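Local atomic coordinates of Mono(ADP-ribosyl)transferase SpvB (Salmonella typhimurium, PDB entry 2GWM), a protein that probably transfers ADP-ribose from NAD(+) to an arginine of host actin, blocking its polymerisation and so breaking down the cytoskeleton, through this C-terminal catalytic domain. Residues K3-G15 / L137-L150. Sequence-based numbering, arbitrary orientation.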
ATOM      1  N   LYS A   3      -9.226 -19.596  -5.748  1.00 23.12           N
ATOM      2  CA  LYS A   3      -8.140 -19.751  -4.796  1.00 22.83           C
ATOM      3  C   LYS A   3      -7.299 -18.460  -4.771  1.00 21.17           C
ATOM      4  O   LYS A   3      -6.624 -18.164  -3.802  1.00 22.27           O
ATOM      5  CB  LYS A   3      -7.252 -20.916  -5.160  1.00 23.01           C
ATOM      6  CG  LYS A   3      -8.024 -22.260  -5.179  1.00 27.06           C
ATOM      7  CD  LYS A   3      -8.550 -22.631  -3.818  1.00 30.16           C
ATOM      8  CE  LYS A   3      -8.942 -24.150  -3.754  1.00 33.11           C
ATOM      9  NZ  LYS A   3      -9.400 -24.527  -2.398  1.00 38.50           N
ATOM     10  N   GLN A   4      -7.323 -17.689  -5.855  1.00 18.70           N
ATOM     11  CA  GLN A   4      -6.593 -16.427  -5.876  1.00 19.91           C
ATOM     12  C   GLN A   4      -7.229 -15.384  -4.964  1.00 19.55           C
ATOM     13  O   GLN A   4      -6.534 -14.689  -4.207  1.00 20.37           O
ATOM     14  CB  GLN A   4      -6.478 -15.960  -7.316  1.00 19.93           C
ATOM     15  CG  GLN A   4      -5.498 -16.792  -8.176  1.00 18.73           C
ATOM     16  CD  GLN A   4      -5.953 -18.223  -8.385  1.00 19.87           C
ATOM     17  OE1 GLN A   4      -7.098 -18.465  -8.755  1.00 21.00           O
ATOM     18  NE2 GLN A   4      -5.052 -19.168  -8.162  1.00 19.09           N
ATOM     19  N   ILE A   5      -8.541 -15.313  -4.998  1.00 20.71           N
ATOM     20  CA  ILE A   5      -9.264 -14.455  -4.035  1.00 20.93           C
ATOM     21  C   ILE A   5      -9.003 -14.908  -2.634  1.00 19.64           C
ATOM     22  O   ILE A   5      -8.813 -14.099  -1.731  1.00 20.47           O
ATOM     23  CB  ILE A   5     -10.740 -14.373  -4.376  1.00 21.35           C
ATOM     24  CG1 ILE A   5     -10.919 -13.482  -5.617  1.00 24.23           C
ATOM     25  CG2 ILE A   5     -11.585 -13.839  -3.202  1.00 24.24           C
ATOM     26  CD1 ILE A   5     -10.823 -12.073  -5.396  1.00 28.05           C
ATOM     27  N   GLN A   6      -8.998 -16.226  -2.397  1.00 19.48           N
ATOM     28  CA  GLN A   6      -8.726 -16.687  -1.054  1.00 20.81           C
ATOM     29  C   GLN A   6      -7.313 -16.299  -0.596  1.00 19.95           C
ATOM     30  O   GLN A   6      -7.104 -15.979   0.579  1.00 21.06           O
ATOM     31  CB  GLN A   6      -8.905 -18.205  -0.982  1.00 21.75           C
ATOM     32  CG  GLN A   6     -10.312 -18.684  -1.179  1.00 24.50           C
ATOM     33  CD  GLN A   6     -10.406 -20.192  -1.013  1.00 30.93           C
ATOM     34  OE1 GLN A   6     -10.141 -20.713   0.074  1.00 41.66           O
ATOM     35  NE2 GLN A   6     -10.771 -20.901  -2.077  1.00 37.81           N
ATOM     36  N   ALA A   7      -6.356 -16.334  -1.505  1.00 19.64           N
ATOM     37  CA  ALA A   7      -5.007 -15.861  -1.170  1.00 19.07           C
ATOM     38  C   ALA A   7      -4.998 -14.367  -0.836  1.00 19.78           C
ATOM     39  O   ALA A   7      -4.352 -13.982   0.094  1.00 20.13           O
ATOM     40  CB  ALA A   7      -4.038 -16.192  -2.236  1.00 20.03           C
ATOM     41  N   LEU A   8      -5.754 -13.567  -1.589  1.00 18.70           N
ATOM     42  CA  LEU A   8      -5.900 -12.147  -1.279  1.00 19.11           C
ATOM     43  C   LEU A   8      -6.536 -11.912   0.065  1.00 18.70           C
ATOM     44  O   LEU A   8      -6.128 -11.002   0.833  1.00 19.05           O
ATOM     45  CB  LEU A   8      -6.729 -11.470  -2.386  1.00 19.79           C
ATOM     46  CG  LEU A   8      -7.035  -9.948  -2.179  1.00 20.27           C
ATOM     47  CD1 LEU A   8      -5.741  -9.172  -2.084  1.00 19.13           C
ATOM     48  CD2 LEU A   8      -7.862  -9.502  -3.355  1.00 20.25           C
ATOM     49  N   ARG A   9      -7.545 -12.693   0.415  1.00 20.09           N
ATOM     50  CA  ARG A   9      -8.120 -12.611   1.769  1.00 20.26           C
ATOM     51  C   ARG A   9      -7.055 -12.845   2.827  1.00 19.83           C
ATOM     52  O   ARG A   9      -6.977 -12.117   3.815  1.00 20.64           O
ATOM     53  CB  ARG A   9      -9.260 -13.624   1.942  1.00 20.74           C
ATOM     54  CG  ARG A   9     -10.522 -13.342   1.117  1.00 22.25           C
ATOM     55  CD  ARG A   9     -11.628 -14.394   1.388  1.00 26.61           C
ATOM     56  NE  ARG A   9     -12.845 -14.047   0.685  1.00 29.07           N
ATOM     57  CZ  ARG A   9     -13.729 -13.120   1.078  1.00 34.33           C
ATOM     58  NH1 ARG A   9     -13.591 -12.444   2.224  1.00 33.56           N
ATOM     59  NH2 ARG A   9     -14.791 -12.869   0.307  1.00 40.02           N
ATOM     60  N   TYR A  10      -6.203 -13.849   2.617  1.00 20.39           N
ATOM     61  CA  TYR A  10      -5.138 -14.144   3.570  1.00 20.19           C
ATOM     62  C   TYR A  10      -4.121 -13.013   3.649  1.00 19.99           C
ATOM     63  O   TYR A  10      -3.677 -12.651   4.721  1.00 20.32           O
ATOM     64  CB  TYR A  10      -4.447 -15.450   3.151  1.00 20.97           C
ATOM     65  CG  TYR A  10      -3.359 -15.835   4.089  1.00 20.92           C
ATOM     66  CD1 TYR A  10      -3.615 -16.600   5.195  1.00 24.04           C
ATOM     67  CD2 TYR A  10      -2.049 -15.432   3.857  1.00 19.62           C
ATOM     68  CE1 TYR A  10      -2.607 -16.932   6.057  1.00 24.02           C
ATOM     69  CE2 TYR A  10      -1.036 -15.733   4.725  1.00 20.52           C
ATOM     70  CZ  TYR A  10      -1.300 -16.529   5.806  1.00 24.63           C
ATOM     71  OH  TYR A  10      -0.305 -16.929   6.688  1.00 26.66           O
ATOM     72  N   TYR A  11      -3.723 -12.465   2.508  1.00 18.86           N
ATOM     73  CA  TYR A  11      -2.896 -11.268   2.431  1.00 19.25           C
ATOM     74  C   TYR A  11      -3.471 -10.186   3.351  1.00 19.53           C
ATOM     75  O   TYR A  11      -2.759  -9.604   4.148  1.00 19.96           O
ATOM     76  CB  TYR A  11      -2.864 -10.747   0.976  1.00 19.30           C
ATOM     77  CG  TYR A  11      -2.202  -9.403   0.946  1.00 20.35           C
ATOM     78  CD1 TYR A  11      -0.833  -9.283   0.839  1.00 20.85           C
ATOM     79  CD2 TYR A  11      -2.952  -8.251   1.064  1.00 21.91           C
ATOM     80  CE1 TYR A  11      -0.225  -8.014   0.874  1.00 21.60           C
ATOM     81  CE2 TYR A  11      -2.329  -6.991   1.119  1.00 21.86           C
ATOM     82  CZ  TYR A  11      -0.990  -6.883   1.041  1.00 23.14           C
ATOM     83  OH  TYR A  11      -0.410  -5.614   1.108  1.00 23.94           O
ATOM     84  N   SER A  12      -4.744  -9.888   3.155  1.00 19.67           N
ATOM     85  CA  SER A  12      -5.407  -8.825   3.933  1.00 18.93           C
ATOM     86  C   SER A  12      -5.367  -9.106   5.446  1.00 20.05           C
ATOM     87  O   SER A  12      -5.145  -8.211   6.250  1.00 20.35           O
ATOM     88  CB  SER A  12      -6.842  -8.614   3.419  1.00 19.56           C
ATOM     89  OG  SER A  12      -7.572  -7.688   4.215  1.00 21.79           O
ATOM     90  N   ALA A  13      -5.634 -10.350   5.813  1.00 19.67           N
ATOM     91  CA  ALA A  13      -5.665 -10.730   7.220  1.00 21.12           C
ATOM     92  C   ALA A  13      -4.300 -10.711   7.870  1.00 22.28           C
ATOM     93  O   ALA A  13      -4.137 -10.245   9.003  1.00 21.76           O
ATOM     94  CB  ALA A  13      -6.213 -12.096   7.342  1.00 21.33           C
ATOM     95  N   GLN A  14      -3.314 -11.258   7.174  1.00 22.32           N
ATOM     96  CA  GLN A  14      -2.011 -11.465   7.792  1.00 23.53           C
ATOM     97  C   GLN A  14      -0.824 -11.519   6.850  1.00 22.31           C
ATOM     98  O   GLN A  14       0.289 -11.216   7.285  1.00 23.64           O
ATOM     99  CB  GLN A  14      -2.031 -12.740   8.622  1.00 24.86           C
ATOM    100  CG  GLN A  14      -2.378 -13.975   7.827  1.00 27.77           C
ATOM    101  CD  GLN A  14      -2.719 -15.097   8.791  1.00 29.43           C
ATOM    102  OE1 GLN A  14      -1.864 -15.469   9.553  1.00 31.36           O
ATOM    103  NE2 GLN A  14      -3.996 -15.558   8.833  1.00 32.65           N
ATOM    104  N   GLY A  15      -1.005 -11.909   5.595  1.00 21.86           N
ATOM    105  CA  GLY A  15       0.137 -12.121   4.763  1.00 21.68           C
ATOM    106  C   GLY A  15       0.849 -10.840   4.456  1.00 21.53           C
ATOM    107  O   GLY A  15       2.034 -10.853   4.153  1.00 21.95           O
ATOM    108  N   LEU A 137     -11.353  -3.432  -2.238  1.00 20.53           N
ATOM    109  CA  LEU A 137     -11.381  -4.790  -1.692  1.00 21.28           C
ATOM    110  C   LEU A 137     -12.779  -5.211  -1.315  1.00 20.90           C
ATOM    111  O   LEU A 137     -13.157  -6.382  -1.506  1.00 22.16           O
ATOM    112  CB  LEU A 137     -10.488  -4.902  -0.489  1.00 20.53           C
ATOM    113  CG  LEU A 137      -9.055  -5.387  -0.583  1.00 26.68           C
ATOM    114  CD1 LEU A 137      -8.498  -5.781  -1.949  1.00 23.32           C
ATOM    115  CD2 LEU A 137      -8.120  -4.972   0.388  1.00 22.96           C
ATOM    116  N   GLY A 138     -13.545  -4.275  -0.777  1.00 22.03           N
ATOM    117  CA  GLY A 138     -14.869  -4.588  -0.292  1.00 22.80           C
ATOM    118  C   GLY A 138     -14.799  -5.714   0.736  1.00 23.64           C
ATOM    119  O   GLY A 138     -13.998  -5.662   1.668  1.00 21.78           O
ATOM    120  N   ASP A 139     -15.627  -6.725   0.524  1.00 24.22           N
ATOM    121  CA  ASP A 139     -15.759  -7.791   1.490  1.00 25.27           C
ATOM    122  C   ASP A 139     -14.577  -8.763   1.477  1.00 24.15           C
ATOM    123  O   ASP A 139     -14.496  -9.652   2.311  1.00 26.49           O
ATOM    124  CB  ASP A 139     -17.020  -8.593   1.245  1.00 26.32           C
ATOM    125  CG  ASP A 139     -17.360  -9.481   2.427  1.00 29.45           C
ATOM    126  OD1 ASP A 139     -17.505  -8.953   3.546  1.00 36.44           O
ATOM    127  OD2 ASP A 139     -17.459 -10.698   2.240  1.00 38.64           O
ATOM    128  N   VAL A 140     -13.670  -8.604   0.536  1.00 23.65           N
ATOM    129  CA  VAL A 140     -12.431  -9.375   0.553  1.00 23.20           C
ATOM    130  C   VAL A 140     -11.563  -8.950   1.734  1.00 23.28           C
ATOM    131  O   VAL A 140     -10.761  -9.733   2.249  1.00 24.17           O
ATOM    132  CB  VAL A 140     -11.686  -9.231  -0.736  1.00 24.31           C
ATOM    133  CG1 VAL A 140     -10.348  -9.894  -0.638  1.00 25.01           C
ATOM    134  CG2 VAL A 140     -12.508  -9.870  -1.815  1.00 23.67           C
ATOM    135  N   ALA A 141     -11.692  -7.697   2.170  1.00 22.64           N
ATOM    136  CA  ALA A 141     -10.861  -7.212   3.266  1.00 21.84           C
ATOM    137  C   ALA A 141     -11.192  -7.993   4.521  1.00 23.32           C
ATOM    138  O   ALA A 141     -12.369  -8.284   4.796  1.00 22.65           O
ATOM    139  CB  ALA A 141     -11.127  -5.731   3.512  1.00 21.94           C
ATOM    140  N   HIS A 142     -10.195  -8.242   5.351  1.00 23.70           N
ATOM    141  CA  HIS A 142     -10.430  -9.030   6.549  1.00 24.60           C
ATOM    142  C   HIS A 142     -11.315  -8.302   7.512  1.00 26.17           C
ATOM    143  O   HIS A 142     -12.282  -8.878   8.035  1.00 25.47           O
ATOM    144  CB  HIS A 142      -9.119  -9.376   7.233  1.00 25.33           C
ATOM    145  CG  HIS A 142      -9.302 -10.335   8.359  1.00 24.44           C
ATOM    146  ND1 HIS A 142      -9.682 -11.647   8.144  1.00 25.03           N
ATOM    147  CD2 HIS A 142      -9.275 -10.159   9.694  1.00 24.65           C
ATOM    148  CE1 HIS A 142      -9.802 -12.249   9.313  1.00 25.89           C
ATOM    149  NE2 HIS A 142      -9.575 -11.367  10.266  1.00 25.68           N
ATOM    150  N   PHE A 143     -10.956  -7.053   7.799  1.00 26.20           N
ATOM    151  CA  PHE A 143     -11.765  -6.207   8.643  1.00 29.03           C
ATOM    152  C   PHE A 143     -12.621  -5.328   7.747  1.00 30.19           C
ATOM    153  O   PHE A 143     -12.135  -4.739   6.784  1.00 32.50           O
ATOM    154  CB  PHE A 143     -10.874  -5.383   9.565  1.00 27.23           C
ATOM    155  CG  PHE A 143     -10.166  -6.203  10.618  1.00 27.41           C
ATOM    156  CD1 PHE A 143     -10.869  -6.801  11.629  1.00 30.36           C
ATOM    157  CD2 PHE A 143      -8.786  -6.346  10.625  1.00 28.31           C
ATOM    158  CE1 PHE A 143     -10.219  -7.575  12.603  1.00 31.08           C
ATOM    159  CE2 PHE A 143      -8.144  -7.110  11.577  1.00 26.47           C
ATOM    160  CZ  PHE A 143      -8.872  -7.704  12.594  1.00 29.68           C
ATOM    161  N   LYS A 144     -13.903  -5.254   8.083  1.00 31.84           N
ATOM    162  CA  LYS A 144     -14.900  -4.644   7.218  1.00 32.91           C
ATOM    163  C   LYS A 144     -15.084  -3.187   7.614  1.00 33.85           C
ATOM    164  O   LYS A 144     -14.642  -2.756   8.692  1.00 33.04           O
ATOM    165  CB  LYS A 144     -16.219  -5.405   7.334  1.00 33.69           C
ATOM    166  CG  LYS A 144     -16.067  -6.928   7.338  1.00 34.64           C
ATOM    167  CD  LYS A 144     -15.488  -7.495   6.045  1.00 33.44           C
ATOM    168  CE  LYS A 144     -15.109  -8.977   6.257  1.00 33.62           C
ATOM    169  NZ  LYS A 144     -14.840  -9.765   5.047  1.00 33.47           N
ATOM    170  N   GLY A 145     -15.694  -2.410   6.728  1.00 34.98           N
ATOM    171  CA  GLY A 145     -16.126  -1.066   7.099  1.00 35.69           C
ATOM    172  C   GLY A 145     -15.034  -0.010   7.073  1.00 36.33           C
ATOM    173  O   GLY A 145     -15.173   1.059   7.673  1.00 38.34           O
ATOM    174  N   GLU A 146     -13.945  -0.317   6.381  1.00 36.85           N
ATOM    175  CA  GLU A 146     -12.924   0.678   6.083  1.00 35.59           C
ATOM    176  C   GLU A 146     -12.543   0.411   4.649  1.00 32.68           C
ATOM    177  O   GLU A 146     -11.927  -0.616   4.333  1.00 33.49           O
ATOM    178  CB  GLU A 146     -11.720   0.632   7.057  1.00 37.97           C
ATOM    179  CG  GLU A 146     -11.012  -0.728   7.253  1.00 41.86           C
ATOM    180  CD  GLU A 146     -11.271  -1.404   8.631  1.00 47.23           C
ATOM    181  OE1 GLU A 146     -12.454  -1.623   9.022  1.00 53.46           O
ATOM    182  OE2 GLU A 146     -10.275  -1.726   9.321  1.00 46.62           O
ATOM    183  N   ALA A 147     -13.046   1.260   3.767  1.00 28.88           N
ATOM    184  CA  ALA A 147     -12.745   1.161   2.358  1.00 26.51           C
ATOM    185  C   ALA A 147     -11.264   1.128   2.128  1.00 25.87           C
ATOM    186  O   ALA A 147     -10.493   1.849   2.744  1.00 25.95           O
ATOM    187  CB  ALA A 147     -13.380   2.297   1.569  1.00 26.48           C
ATOM    188  N   GLU A 148     -10.864   0.233   1.226  1.00 23.17           N
ATOM    189  CA  GLU A 148      -9.450   0.091   0.892  1.00 22.62           C
ATOM    190  C   GLU A 148      -9.349  -0.165  -0.568  1.00 22.86           C
ATOM    191  O   GLU A 148      -9.980  -1.108  -1.066  1.00 22.06           O
ATOM    192  CB  GLU A 148      -8.847  -1.039   1.699  1.00 23.19           C
ATOM    193  CG  GLU A 148      -7.375  -1.235   1.452  1.00 23.41           C
ATOM    194  CD  GLU A 148      -6.738  -2.234   2.405  1.00 25.24           C
ATOM    195  OE1 GLU A 148      -7.484  -2.914   3.182  1.00 30.47           O
ATOM    196  OE2 GLU A 148      -5.494  -2.338   2.324  1.00 29.59           O
ATOM    197  N   MET A 149      -8.510   0.609  -1.239  1.00 22.31           N
ATOM    198  CA  MET A 149      -8.117   0.337  -2.612  1.00 21.96           C
ATOM    199  C   MET A 149      -6.675  -0.161  -2.568  1.00 21.24           C
ATOM    200  O   MET A 149      -5.772   0.546  -2.100  1.00 21.13           O
ATOM    201  CB  MET A 149      -8.153   1.609  -3.454  1.00 22.37           C
ATOM    202  CG  MET A 149      -7.520   1.362  -4.770  1.00 25.51           C
ATOM    203  SD  MET A 149      -8.086   2.430  -6.057  1.00 27.83           S
ATOM    204  CE  MET A 149      -9.349   1.310  -6.279  1.00 26.27           C
ATOM    205  N   LEU A 150      -6.459  -1.414  -2.974  1.00 20.11           N
ATOM    206  CA  LEU A 150      -5.152  -2.021  -2.925  1.00 20.39           C
ATOM    207  C   LEU A 150      -4.622  -2.073  -4.364  1.00 19.59           C
ATOM    208  O   LEU A 150      -5.357  -2.345  -5.311  1.00 18.62           O
ATOM    209  CB  LEU A 150      -5.267  -3.457  -2.362  1.00 19.69           C
ATOM    210  CG  LEU A 150      -3.931  -4.128  -2.103  1.00 20.54           C
ATOM    211  CD1 LEU A 150      -3.224  -3.549  -0.978  1.00 21.23           C
ATOM    212  CD2 LEU A 150      -4.187  -5.608  -1.790  1.00 21.14           C
TER
HETATM  213  O   HOH W   1     -11.556 -11.791   4.024  1.00 33.85           O
HETATM  214  O   HOH W   2      -6.971  -5.146   4.437  1.00 28.11           O
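Arg9 and Ser12, a turn apart on the N-terminal helix of this ADP-ribosyltransferase fold, grip the backbone of the largely loop segment 137-150, which carries Glu148 of the predicted active site, with Arg81 and Ser111. The Arg9 side chain can be followed outward. CB skirts Val140 O; CG lies 3.9 Å from Val140 CG1; the chain then runs extended to NE, which pairs with Glu1. At the tip, Val140 CA sits over one face of the guanidinium, and NH1 gives Asp139 O a bent hydrogen bond (2.9 Å, 137°), the oxygen tilted out of the guanidinium plane. Lys144 NZ reaches that same oxygen from the opposite face of its carbonyl plane. Arg9 NH1 and Lys144 NZ thus come within 4.1 Å of each other, a proximity probably eased by the Asp139 carboxylate, whose OD1 pairs with Lys144 NZ and whose OD2 makes a long salt bridge to Arg9 NH2. Arginine suits this place because its apolar stem packs on valine while its several N-H groups serve separate acceptors.

One residue back along the helix, Leu8 presses CG and CD2 on Val140 CG1 and sends CD1 to Leu150 CD2, which also meets Tyr11 CE2; branched aliphatic tips fill this buried layer, where Ile64 of helix 50-69 also touches Leu8 and Tyr11. Small Ala13 lets the His142 ring come close, with Ala13 CB over one face of the ring, offset toward the rim, in a CH-pi contact. The Ser12 hydroxyl, swung away from its own backbone N (chi1 174°), accepts from His142 N at 2.9 Å from OG. A water 2.6 Å from Ser12 OG donates to Glu148 OE1, while Glu148 OE2 is hydrogen-bonded to Ser111 OG.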